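Local coordinates for pre-crRNA processing endonuclease (Streptococcus pyogenes serotype M1, PDB 3VZH), which belongs to the Cas5d endoribonucleases of CRISPR-mediated microbial immunity and probably processes precursor transcripts into CRISPR RNA, at residues A[9-14]-A[127-132]; A[40-45]-A[97-102]; A[44-49]-A[57-62]; A[101-106]-A[123-128]; A[136-139]-A[144-147]. All coordinates share one frame; numbering follows the deposited sequence.

In the fold
The five contacts sample an RRM-like (ferredoxin-like) beta-alpha-beta-beta-alpha-beta unit, in which two helices pack on one face of an antiparallel sheet. Contacts 1 and 4 place helix 118-130 on neighbouring strands 9-15 and 95-105, while contacts 2 and 3 seat helix 39-49 on strands 95-105 and 55-64. Contacts 1 to 4 are buried; 1, 2 and 4 are apolar throughout, with a sulfur at a ring edge in contact 4, whereas contact 3 adds a hydrated Asp-Asn hydrogen bond at its more exposed side. Contact 5, only partly buried, lies in the connection from helix 118-130 to strand 147-150 and relies on backbone hydrogen bonds.

Contact 1: A[9-14]-A[127-132]; sequences FYVRVS and RSIRKG
Ile129 of helix 118-130 drops its side chain onto Phe9 and Val11 of strand 9-15, a helix-on-sheet contact that sets the second helix of the RRM-like fold over the sheet. No polar bond crosses it. Beginning at CB, which lies 4.1 Å from Val11 CG1, the isoleucine forks around that same methyl. Its CG1 comes within 3.5 Å of Val11 CG1, and the branch methyl Ile129 CG2 within 3.6 Å of it, so the valine tip sits in the crotch of the fork, the two side chains meeting at about a right angle. The longer arm runs on, almost fully extended at chi2 (161°), and this carries CD1 past the valine toward Phe9. There the methyl keeps 3.8 Å from Val11 CG1 while also reaching Phe9. Ile49 of helix 39-49 touches both Val11 and Ile129, so the first helix closes on the same spot. Just beyond, helix 118-130 ends in a Schellman motif with Gly132 at the C-prime position. At the end of the longer arm, Ile129 CD1 lies 3.8 Å from Phe9 CD1 and 3.9 Å from Phe9 CB.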
# COMPACT_ATOMS: atom_id res chain seq x y z
N PHE A 9 1.09 7.43 9.90
CA PHE A 9 1.19 8.42 8.83
C PHE A 9 0.07 8.12 7.87
O PHE A 9 -0.41 6.97 7.79
CB PHE A 9 2.54 8.21 8.06
CG PHE A 9 3.72 8.57 8.90
CD1 PHE A 9 4.11 9.91 8.97
CD2 PHE A 9 4.45 7.57 9.59
CE1 PHE A 9 5.18 10.28 9.75
CE2 PHE A 9 5.54 7.93 10.37
CZ PHE A 9 5.89 9.28 10.46
N TYR A 10 -0.34 9.20 7.16
CA TYR A 10 -1.50 9.12 6.24
C TYR A 10 -1.13 9.83 4.96
O TYR A 10 -0.54 10.96 4.99
CB TYR A 10 -2.65 9.94 6.91
CG TYR A 10 -3.03 9.39 8.28
CD1 TYR A 10 -4.01 8.37 8.37
CD2 TYR A 10 -2.44 9.84 9.41
CE1 TYR A 10 -4.36 7.87 9.57
CE2 TYR A 10 -2.81 9.32 10.66
CZ TYR A 10 -3.74 8.30 10.67
OH TYR A 10 -4.21 7.74 11.84
N VAL A 11 -1.48 9.25 3.80
CA VAL A 11 -1.16 9.87 2.54
C VAL A 11 -2.29 9.66 1.61
O VAL A 11 -3.02 8.62 1.73
CB VAL A 11 0.10 9.30 1.86
CG1 VAL A 11 1.36 9.79 2.55
CG2 VAL A 11 0.04 7.79 1.82
N ARG A 12 -2.49 10.61 0.73
CA ARG A 12 -3.46 10.47 -0.38
C ARG A 12 -2.66 10.14 -1.64
O ARG A 12 -1.75 10.92 -2.03
CB ARG A 12 -4.15 11.80 -0.56
CG ARG A 12 -5.24 11.79 -1.68
CD ARG A 12 -5.97 13.13 -1.62
NE ARG A 12 -7.20 13.08 -2.40
CZ ARG A 12 -7.26 13.20 -3.71
NH1 ARG A 12 -6.14 13.31 -4.44
NH2 ARG A 12 -8.46 13.20 -4.34
N VAL A 13 -2.99 9.04 -2.32
CA VAL A 13 -2.30 8.71 -3.54
C VAL A 13 -3.35 8.64 -4.63
O VAL A 13 -4.42 7.97 -4.44
CB VAL A 13 -1.65 7.30 -3.43
CG1 VAL A 13 -0.82 7.00 -4.66
CG2 VAL A 13 -0.74 7.18 -2.17
N SER A 14 -3.06 9.29 -5.75
CA SER A 14 -4.03 9.34 -6.89
C SER A 14 -3.36 9.09 -8.22
O SER A 14 -2.14 9.21 -8.35
CB SER A 14 -4.76 10.66 -6.84
OG SER A 14 -3.85 11.75 -7.08
N ARG A 127 8.44 15.02 6.03
CA ARG A 127 8.98 15.84 4.91
C ARG A 127 8.89 15.15 3.57
O ARG A 127 8.52 15.79 2.58
CB ARG A 127 10.46 16.25 5.18
CG ARG A 127 10.52 17.14 6.43
CD ARG A 127 11.83 17.92 6.55
NE ARG A 127 12.68 17.39 7.61
CZ ARG A 127 13.77 16.64 7.43
NH1 ARG A 127 14.47 16.23 8.48
NH2 ARG A 127 14.17 16.30 6.20
N SER A 128 9.16 13.84 3.56
CA SER A 128 9.08 13.03 2.31
C SER A 128 7.66 12.96 1.79
O SER A 128 7.42 13.18 0.58
CB SER A 128 9.66 11.64 2.55
OG SER A 128 11.00 11.78 2.97
N ILE A 129 6.68 12.78 2.69
CA ILE A 129 5.30 12.77 2.30
C ILE A 129 4.90 14.12 1.70
O ILE A 129 4.28 14.18 0.60
CB ILE A 129 4.37 12.44 3.50
CG1 ILE A 129 4.44 10.91 3.84
CG2 ILE A 129 2.95 12.92 3.18
CD1 ILE A 129 3.98 10.47 5.20
N ARG A 130 5.27 15.18 2.40
CA ARG A 130 4.89 16.52 1.99
C ARG A 130 5.38 16.89 0.60
O ARG A 130 4.70 17.64 -0.13
CB ARG A 130 5.34 17.56 3.03
CG ARG A 130 4.74 18.95 2.75
CD ARG A 130 4.55 19.76 4.04
NE ARG A 130 3.68 19.11 5.05
CZ ARG A 130 3.60 19.55 6.30
NH1 ARG A 130 4.34 20.61 6.66
NH2 ARG A 130 2.80 19.00 7.19
N LYS A 131 6.54 16.37 0.18
CA LYS A 131 7.08 16.76 -1.12
C LYS A 131 6.82 15.66 -2.19
O LYS A 131 7.40 15.68 -3.26
CB LYS A 131 8.56 17.10 -0.97
CG LYS A 131 9.44 15.90 -0.69
CD LYS A 131 10.92 16.25 -0.58
CE LYS A 131 11.67 15.02 -1.06
NZ LYS A 131 11.33 14.62 -2.47
N GLY A 132 5.89 14.72 -1.86
CA GLY A 132 5.37 13.83 -2.82
C GLY A 132 6.26 12.59 -2.99
O GLY A 132 6.12 11.86 -3.98

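Contact 2: A[40-45]-A[97-102]; sequences QALNGI and YLIKFH
Helix 39-49 rides above strand 95-105 with its backbone held well off, the closest pair of alpha carbons, Leu42 CA and Ile99 CA, being 7.8 Å apart. The gap is bridged by apolar side chains alone, and a single methyl does the work from the strand side. Ile99 CD1 meets Leu42 CD2 at 3.9 Å and Ile45 CG2 at 4.0 Å, so two residues one helical turn apart both pack against one methyl of the sheet. The extended gamma branch of Ile99 explains this reach: with chi2 at 176° the chain is extended and carries the delta methyl out toward the helix. Leu42 points toward the strand and offers one of its two end methyls. Ile45 leaves the helix more to the flank, and it is its short branch, CG2, that faces Ile99. Both approaches are oblique, and neither distance is tight, as expected of ordinary van der Waals packing between a helix and a sheet. Around the contact the RRM-like core is continuous: Ile99 also touches Val11 and Val13 of strand 9-15 and Val59 of strand 55-64, the two strands that border its own, while Leu42 reaches on to Val62 of strand 55-64.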
# COMPACT_ATOMS: atom_id res chain seq x y z
N GLN A 40 0.96 -5.65 -1.12
CA GLN A 40 2.29 -5.51 -1.83
C GLN A 40 2.43 -4.18 -2.62
O GLN A 40 3.45 -3.49 -2.50
CB GLN A 40 2.63 -6.69 -2.73
CG GLN A 40 4.12 -6.77 -3.14
CD GLN A 40 5.02 -7.29 -1.99
OE1 GLN A 40 5.38 -8.49 -1.93
NE2 GLN A 40 5.43 -6.38 -1.07
N ALA A 41 1.45 -3.79 -3.43
CA ALA A 41 1.58 -2.59 -4.22
C ALA A 41 1.61 -1.40 -3.26
O ALA A 41 2.33 -0.41 -3.52
CB ALA A 41 0.37 -2.40 -5.11
N LEU A 42 0.82 -1.46 -2.18
CA LEU A 42 0.85 -0.35 -1.25
C LEU A 42 2.18 -0.22 -0.48
O LEU A 42 2.66 0.95 -0.29
CB LEU A 42 -0.30 -0.37 -0.21
CG LEU A 42 -1.65 -0.45 -0.89
CD1 LEU A 42 -2.80 -0.43 0.13
CD2 LEU A 42 -1.80 0.83 -1.73
N ASN A 43 2.75 -1.37 -0.11
CA ASN A 43 4.11 -1.45 0.48
C ASN A 43 5.09 -0.73 -0.50
O ASN A 43 5.95 0.00 -0.04
CB ASN A 43 4.59 -2.91 0.60
CG ASN A 43 3.84 -3.66 1.70
OD1 ASN A 43 3.20 -3.04 2.55
ND2 ASN A 43 3.91 -4.99 1.67
N GLY A 44 5.04 -1.07 -1.81
CA GLY A 44 5.82 -0.37 -2.81
C GLY A 44 5.71 1.12 -2.81
O GLY A 44 6.73 1.79 -2.96
N ILE A 45 4.48 1.64 -2.72
CA ILE A 45 4.24 3.06 -2.74
C ILE A 45 4.80 3.75 -1.49
O ILE A 45 5.55 4.78 -1.62
CB ILE A 45 2.74 3.28 -2.87
CG1 ILE A 45 2.28 2.94 -4.35
CG2 ILE A 45 2.39 4.71 -2.55
CD1 ILE A 45 0.74 2.77 -4.46
N TYR A 97 -6.64 6.77 -3.27
CA TYR A 97 -6.50 5.81 -2.14
C TYR A 97 -5.88 6.57 -1.02
O TYR A 97 -4.88 7.36 -1.25
CB TYR A 97 -5.53 4.69 -2.50
CG TYR A 97 -6.00 3.87 -3.67
CD1 TYR A 97 -7.20 3.15 -3.61
CD2 TYR A 97 -5.25 3.81 -4.82
CE1 TYR A 97 -7.64 2.42 -4.74
CE2 TYR A 97 -5.67 3.08 -5.93
CZ TYR A 97 -6.86 2.38 -5.86
OH TYR A 97 -7.25 1.66 -6.97
N LEU A 98 -6.43 6.45 0.19
CA LEU A 98 -5.77 7.04 1.31
C LEU A 98 -5.13 5.86 2.07
O LEU A 98 -5.84 4.83 2.38
CB LEU A 98 -6.81 7.81 2.20
CG LEU A 98 -7.79 8.65 1.41
CD1 LEU A 98 -8.66 9.33 2.46
CD2 LEU A 98 -7.09 9.75 0.59
N ILE A 99 -3.84 5.97 2.40
CA ILE A 99 -3.12 4.86 3.00
C ILE A 99 -2.78 5.32 4.44
O ILE A 99 -2.24 6.41 4.63
CB ILE A 99 -1.79 4.58 2.24
CG1 ILE A 99 -2.07 4.39 0.73
CG2 ILE A 99 -1.08 3.32 2.77
CD1 ILE A 99 -0.80 4.21 -0.14
N LYS A 100 -3.00 4.43 5.38
CA LYS A 100 -2.55 4.56 6.80
C LYS A 100 -1.41 3.57 6.99
O LYS A 100 -1.55 2.40 6.65
CB LYS A 100 -3.72 4.23 7.70
CG LYS A 100 -3.35 4.26 9.18
CD LYS A 100 -4.58 3.86 10.04
CE LYS A 100 -4.21 3.91 11.54
NZ LYS A 100 -5.35 3.36 12.38
N PHE A 101 -0.27 4.05 7.52
CA PHE A 101 0.85 3.15 7.66
C PHE A 101 1.73 3.63 8.83
O PHE A 101 1.55 4.77 9.29
CB PHE A 101 1.63 3.03 6.40
CG PHE A 101 2.40 4.28 5.99
CD1 PHE A 101 3.80 4.38 6.22
CD2 PHE A 101 1.76 5.28 5.31
CE1 PHE A 101 4.51 5.55 5.79
CE2 PHE A 101 2.45 6.44 4.90
CZ PHE A 101 3.82 6.54 5.11
N HIS A 102 2.68 2.79 9.26
CA HIS A 102 3.64 3.23 10.29
C HIS A 102 4.86 2.47 10.03
O HIS A 102 4.89 1.72 9.06
CB HIS A 102 3.05 2.99 11.69
CG HIS A 102 2.85 1.52 12.00
ND1 HIS A 102 1.68 0.89 11.80
CD2 HIS A 102 3.74 0.56 12.60
CE1 HIS A 102 1.79 -0.42 12.20
NE2 HIS A 102 3.07 -0.61 12.71

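Contact 3: A[44-49]-A[57-62]; sequences GIVDAI and NIVTEV
Val46 fits closely against Asn57 and Val59, whereas one residue further along the helix Asp47 meets the same strand through polar atoms and a water. In the close part, Val46 CG2 lies 3.6 Å from Asn57 CB and 3.7 Å from Val59 CG2. Its other methyl, CG1, also faces that valine branch, so Val59 CG2 bears on both prongs of the helix residue. These buried groups belong to the first helix and the strand that follows it in the RRM-like fold. The chain doubles back between them, and the axes of segments 44-49 and 57-62 run 8.8 Å apart with their directions 135° from parallel. At the more open side, Asn57 ND2 donates to Asp47 OD1 over 2.9 Å along an almost straight path (167°). The carboxylate accepts through its anti lone pair, and the oxygen lies close to the amide plane, although the two flat groups are turned 36° against each other. Asn57 ND2 has a second acceptor in Tyr50 O, which fixes the rotation of the amide. A water donates to Asp47 OD1 at 2.8 Å and accepts from Asn57 N at 2.9 Å.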
# COMPACT_ATOMS: atom_id res chain seq x y z
N GLY A 44 5.04 -1.07 -1.81
CA GLY A 44 5.82 -0.37 -2.81
C GLY A 44 5.71 1.12 -2.81
O GLY A 44 6.73 1.79 -2.96
N ILE A 45 4.48 1.64 -2.72
CA ILE A 45 4.24 3.06 -2.74
C ILE A 45 4.80 3.75 -1.49
O ILE A 45 5.55 4.78 -1.62
CB ILE A 45 2.74 3.28 -2.87
CG1 ILE A 45 2.28 2.94 -4.35
CG2 ILE A 45 2.39 4.71 -2.55
CD1 ILE A 45 0.74 2.77 -4.46
N VAL A 46 4.55 3.17 -0.32
CA VAL A 46 5.11 3.79 0.89
C VAL A 46 6.63 3.69 0.90
O VAL A 46 7.30 4.62 1.26
CB VAL A 46 4.43 3.29 2.22
CG1 VAL A 46 2.92 3.57 2.13
CG2 VAL A 46 4.78 1.81 2.53
N ASP A 47 7.22 2.59 0.47
CA ASP A 47 8.65 2.62 0.39
C ASP A 47 9.24 3.59 -0.64
O ASP A 47 10.40 3.99 -0.52
CB ASP A 47 9.15 1.21 -0.03
CG ASP A 47 8.93 0.14 1.02
OD1 ASP A 47 8.64 0.44 2.19
OD2 ASP A 47 9.17 -1.06 0.64
N ALA A 48 8.49 3.92 -1.71
CA ALA A 48 8.97 4.93 -2.64
C ALA A 48 8.89 6.30 -1.96
O ALA A 48 9.61 7.23 -2.36
CB ALA A 48 8.09 4.93 -3.90
N ILE A 49 8.00 6.46 -1.01
CA ILE A 49 8.00 7.75 -0.31
C ILE A 49 9.28 7.95 0.52
O ILE A 49 9.99 8.98 0.36
CB ILE A 49 6.76 7.85 0.57
CG1 ILE A 49 5.54 7.76 -0.37
CG2 ILE A 49 6.78 9.10 1.47
CD1 ILE A 49 4.21 7.95 0.38
N ASN A 57 8.38 -0.35 6.66
CA ASN A 57 7.04 0.27 6.62
C ASN A 57 5.94 -0.83 6.66
O ASN A 57 6.07 -1.86 5.94
CB ASN A 57 6.92 1.03 5.29
CG ASN A 57 7.75 2.30 5.30
OD1 ASN A 57 7.73 3.06 6.28
ND2 ASN A 57 8.42 2.56 4.20
N ILE A 58 4.92 -0.55 7.44
CA ILE A 58 3.80 -1.47 7.70
C ILE A 58 2.53 -0.78 7.28
O ILE A 58 2.05 0.16 8.00
CB ILE A 58 3.68 -1.82 9.19
CG1 ILE A 58 4.98 -2.45 9.80
CG2 ILE A 58 2.51 -2.80 9.41
CD1 ILE A 58 5.57 -3.60 8.98
N VAL A 59 1.96 -1.22 6.18
CA VAL A 59 0.70 -0.59 5.70
C VAL A 59 -0.45 -1.27 6.45
O VAL A 59 -0.60 -2.50 6.38
CB VAL A 59 0.48 -0.73 4.16
CG1 VAL A 59 -0.93 -0.23 3.79
CG2 VAL A 59 1.54 0.16 3.41
N THR A 60 -1.27 -0.49 7.14
CA THR A 60 -2.29 -1.18 7.98
C THR A 60 -3.71 -1.06 7.43
O THR A 60 -4.60 -1.89 7.75
CB THR A 60 -2.31 -0.68 9.42
OG1 THR A 60 -2.58 0.73 9.46
CG2 THR A 60 -0.97 -1.03 10.10
N GLU A 61 -3.95 -0.03 6.62
CA GLU A 61 -5.32 0.27 6.19
C GLU A 61 -5.29 1.07 4.89
O GLU A 61 -4.34 1.91 4.69
CB GLU A 61 -6.10 0.99 7.26
CG GLU A 61 -7.60 0.87 7.04
CD GLU A 61 -8.34 1.41 8.24
OE1 GLU A 61 -8.44 2.62 8.38
OE2 GLU A 61 -8.84 0.61 9.05
N VAL A 62 -6.23 0.81 3.99
CA VAL A 62 -6.43 1.73 2.82
C VAL A 62 -7.89 2.06 2.62
O VAL A 62 -8.76 1.23 2.93
CB VAL A 62 -5.84 1.12 1.52
CG1 VAL A 62 -6.50 -0.25 1.11
CG2 VAL A 62 -5.95 2.13 0.34
O HOH W 1 10.09 -0.64 4.32

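Contact 4: A[101-106]-A[123-128]; sequences FHFVWN and AIMERS
A Met-aromatic contact joins Met125 of helix 118-130 to Phe101 of strand 95-105. The sulfur does not sit over the ring. It approaches the rim, with Met125 SD 3.8 Å from Phe101 CE1 and 3.9 Å from Phe101 CZ, and it stands 5.0 Å from the ring centroid in a direction 87° off the normal. The sulfur thus faces the C-H rim of the ring, its electropositive part. Met125 gets there by a curled chain: CG is anti to the backbone N (chi1 -177°), after which bends at both chi2 and chi3 turn the terminal methyl toward Phe103. That methyl, CE, lies 3.9 Å from Phe101 CE1 and 4.2 Å from Phe103 CD1, so the methionine end spans two aromatic residues on one side of the strand. Within the helix, Ser128 OG donates to Ile124 O at 2.6 Å, coming from above the carbonyl plane, while Ser128 N reaches the same oxygen from the opposite face. Phe9 of strand 9-15 touches both Met125 and Phe103, and Ile129 touches Phe101, continuing the apolar layer. An apolar layer between the sheet and two helices on one face is typical of the RRM-like, ferredoxin-like fold, and this contact is part of the second helix's share.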
# COMPACT_ATOMS: atom_id res chain seq x y z
N PHE A 101 -0.27 4.05 7.52
CA PHE A 101 0.85 3.15 7.66
C PHE A 101 1.73 3.63 8.83
O PHE A 101 1.55 4.77 9.29
CB PHE A 101 1.63 3.03 6.40
CG PHE A 101 2.40 4.28 5.99
CD1 PHE A 101 3.80 4.38 6.22
CD2 PHE A 101 1.76 5.28 5.31
CE1 PHE A 101 4.51 5.55 5.79
CE2 PHE A 101 2.45 6.44 4.90
CZ PHE A 101 3.82 6.54 5.11
N HIS A 102 2.68 2.79 9.26
CA HIS A 102 3.64 3.23 10.29
C HIS A 102 4.86 2.47 10.03
O HIS A 102 4.89 1.72 9.06
CB HIS A 102 3.05 2.99 11.69
CG HIS A 102 2.85 1.52 12.00
ND1 HIS A 102 1.68 0.89 11.80
CD2 HIS A 102 3.74 0.56 12.60
CE1 HIS A 102 1.79 -0.42 12.20
NE2 HIS A 102 3.07 -0.61 12.71
N PHE A 103 5.88 2.70 10.82
CA PHE A 103 7.05 1.85 10.66
C PHE A 103 7.54 1.29 11.99
O PHE A 103 7.22 1.82 13.05
CB PHE A 103 8.19 2.54 9.90
CG PHE A 103 8.73 3.80 10.54
CD1 PHE A 103 8.33 5.06 10.02
CD2 PHE A 103 9.65 3.74 11.58
CE1 PHE A 103 8.83 6.22 10.57
CE2 PHE A 103 10.18 4.91 12.11
CZ PHE A 103 9.76 6.15 11.61
N VAL A 104 8.28 0.20 11.89
CA VAL A 104 8.91 -0.47 13.06
C VAL A 104 10.39 -0.74 12.70
O VAL A 104 10.76 -0.65 11.52
CB VAL A 104 8.21 -1.84 13.35
CG1 VAL A 104 6.72 -1.62 13.64
CG2 VAL A 104 8.45 -2.81 12.21
N TRP A 105 11.26 -1.06 13.68
CA TRP A 105 12.68 -1.31 13.29
C TRP A 105 12.72 -2.60 12.58
O TRP A 105 11.93 -3.58 12.88
CB TRP A 105 13.62 -1.28 14.56
CG TRP A 105 13.56 0.06 15.31
CD1 TRP A 105 13.37 0.26 16.70
CD2 TRP A 105 13.64 1.41 14.74
NE1 TRP A 105 13.34 1.60 16.99
CE2 TRP A 105 13.51 2.35 15.87
CE3 TRP A 105 13.82 1.93 13.44
CZ2 TRP A 105 13.54 3.74 15.68
CZ3 TRP A 105 13.94 3.30 13.27
CH2 TRP A 105 13.69 4.20 14.36
N ASN A 106 13.66 -2.68 11.62
CA ASN A 106 13.85 -3.86 10.82
C ASN A 106 14.77 -4.85 11.59
O ASN A 106 15.97 -4.63 11.66
CB ASN A 106 14.45 -3.47 9.45
CG ASN A 106 14.74 -4.67 8.55
OD1 ASN A 106 14.39 -5.80 8.88
ND2 ASN A 106 15.36 -4.43 7.41
N ALA A 123 10.66 12.56 11.28
CA ALA A 123 10.76 13.87 10.61
C ALA A 123 10.95 13.79 9.12
O ALA A 123 10.28 14.48 8.33
CB ALA A 123 11.83 14.77 11.29
N ILE A 124 11.86 12.89 8.73
CA ILE A 124 12.10 12.65 7.34
C ILE A 124 10.90 12.09 6.64
O ILE A 124 10.59 12.47 5.49
CB ILE A 124 13.33 11.76 7.18
CG1 ILE A 124 14.52 12.53 7.77
CG2 ILE A 124 13.63 11.49 5.69
CD1 ILE A 124 15.83 11.80 7.59
N MET A 125 10.19 11.15 7.31
CA MET A 125 9.00 10.60 6.72
C MET A 125 7.95 11.73 6.49
O MET A 125 7.39 11.82 5.42
CB MET A 125 8.42 9.50 7.65
CG MET A 125 7.17 8.82 7.02
SD MET A 125 7.45 7.92 5.47
CE MET A 125 8.27 6.37 6.00
N GLU A 126 7.70 12.56 7.50
CA GLU A 126 6.79 13.67 7.26
C GLU A 126 7.18 14.60 6.09
O GLU A 126 6.31 14.97 5.26
CB GLU A 126 6.62 14.51 8.51
CG GLU A 126 6.39 13.73 9.73
CD GLU A 126 6.34 14.65 10.95
OE1 GLU A 126 5.58 14.31 11.88
OE2 GLU A 126 7.04 15.70 10.99
N ARG A 127 8.44 15.02 6.03
CA ARG A 127 8.98 15.84 4.91
C ARG A 127 8.89 15.15 3.57
O ARG A 127 8.52 15.79 2.58
CB ARG A 127 10.46 16.25 5.18
CG ARG A 127 10.52 17.14 6.43
CD ARG A 127 11.83 17.92 6.55
NE ARG A 127 12.68 17.39 7.61
CZ ARG A 127 13.77 16.64 7.43
NH1 ARG A 127 14.47 16.23 8.48
NH2 ARG A 127 14.17 16.30 6.20
N SER A 128 9.16 13.84 3.56
CA SER A 128 9.08 13.03 2.31
C SER A 128 7.66 12.96 1.79
O SER A 128 7.42 13.18 0.58
CB SER A 128 9.66 11.64 2.55
OG SER A 128 11.00 11.78 2.97

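Contact 5: A[136-139]-A[144-147]; sequences DVFL and CLGL
Phe138 and Leu145 pair through a single antiparallel beta bridge, which draws together two parts of the connection between helix 118-130 and strand 147-150 of the RRM-like fold. They form a non-hydrogen-bonded pair, and a backbone bond flanks them on each side: Leu139 N donates to Cys144 O at 2.9 Å, and Gly146 N to Val137 O at 2.9 Å, the latter almost straight at the hydrogen (170°). Cys144 O has further company, since Phe138 CA lies 3.3 Å away in a CA-H...O contact and the edge of the Phe138 ring is turned to it. The side chains of the bridged pair lie abreast and point the same way, packing tightly at Phe138 CE1 and Leu145 CD1, 3.3 Å apart. Leu139 turns instead to Gly146, where the bare backbone lets the leucine lie directly on it. Further out, Leu139 touches Val13 of strand 9-15 and Ile45 of helix 39-49, and Val137 touches Ala48, so the inner residues pack on the core. Leu147, bonded through its backbone to Ser14, carries the chain into the sheet. At the glycine, Gly146 CA is met by two leucine atoms at equal range, Leu139 CG at 3.9 Å and Leu139 CD1 at 3.9 Å.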
# COMPACT_ATOMS: atom_id res chain seq x y z
N ASP A 136 10.01 8.14 -7.36
CA ASP A 136 8.82 8.04 -8.21
C ASP A 136 7.81 7.03 -7.65
O ASP A 136 8.13 5.90 -7.23
CB ASP A 136 9.24 7.53 -9.60
CG ASP A 136 9.92 8.58 -10.41
OD1 ASP A 136 10.62 8.16 -11.35
OD2 ASP A 136 9.70 9.80 -10.13
N VAL A 137 6.57 7.44 -7.67
CA VAL A 137 5.52 6.60 -7.16
C VAL A 137 4.70 6.06 -8.36
O VAL A 137 4.30 6.83 -9.24
CB VAL A 137 4.63 7.49 -6.28
CG1 VAL A 137 3.32 6.83 -6.04
CG2 VAL A 137 5.35 7.74 -4.95
N PHE A 138 4.50 4.74 -8.36
CA PHE A 138 3.87 3.95 -9.46
C PHE A 138 2.70 3.21 -8.88
O PHE A 138 2.76 2.77 -7.71
CB PHE A 138 4.92 2.99 -10.09
CG PHE A 138 6.05 3.73 -10.76
CD1 PHE A 138 5.81 4.61 -11.83
CD2 PHE A 138 7.36 3.59 -10.32
CE1 PHE A 138 6.84 5.31 -12.47
CE2 PHE A 138 8.40 4.29 -10.95
CZ PHE A 138 8.14 5.15 -12.01
N LEU A 139 1.60 3.10 -9.65
CA LEU A 139 0.39 2.43 -9.15
C LEU A 139 0.29 1.01 -9.74
O LEU A 139 -0.45 0.77 -10.74
CB LEU A 139 -0.86 3.24 -9.50
CG LEU A 139 -0.79 4.65 -8.97
CD1 LEU A 139 -2.03 5.51 -9.21
CD2 LEU A 139 -0.46 4.63 -7.45
N CYS A 144 2.15 3.68 -14.86
CA CYS A 144 1.04 4.24 -14.18
C CYS A 144 1.60 5.14 -13.10
O CYS A 144 1.82 4.70 -12.00
CB CYS A 144 0.18 3.10 -13.55
SG CYS A 144 -0.67 2.03 -14.79
N LEU A 145 1.81 6.43 -13.42
CA LEU A 145 2.39 7.37 -12.46
C LEU A 145 1.35 7.73 -11.43
O LEU A 145 0.22 7.99 -11.80
CB LEU A 145 2.77 8.69 -13.17
CG LEU A 145 3.92 8.71 -14.19
CD1 LEU A 145 5.10 7.93 -13.60
CD2 LEU A 145 3.51 8.21 -15.59
N GLY A 146 1.74 7.74 -10.16
CA GLY A 146 0.86 8.16 -9.07
C GLY A 146 1.35 9.49 -8.52
O GLY A 146 2.50 9.90 -8.73
N LEU A 147 0.49 10.12 -7.77
CA LEU A 147 0.78 11.39 -7.12
C LEU A 147 0.54 11.18 -5.65
O LEU A 147 -0.56 10.71 -5.28
CB LEU A 147 -0.20 12.43 -7.62
CG LEU A 147 -0.32 13.73 -6.79
CD1 LEU A 147 1.05 14.42 -6.91
CD2 LEU A 147 -1.47 14.61 -7.34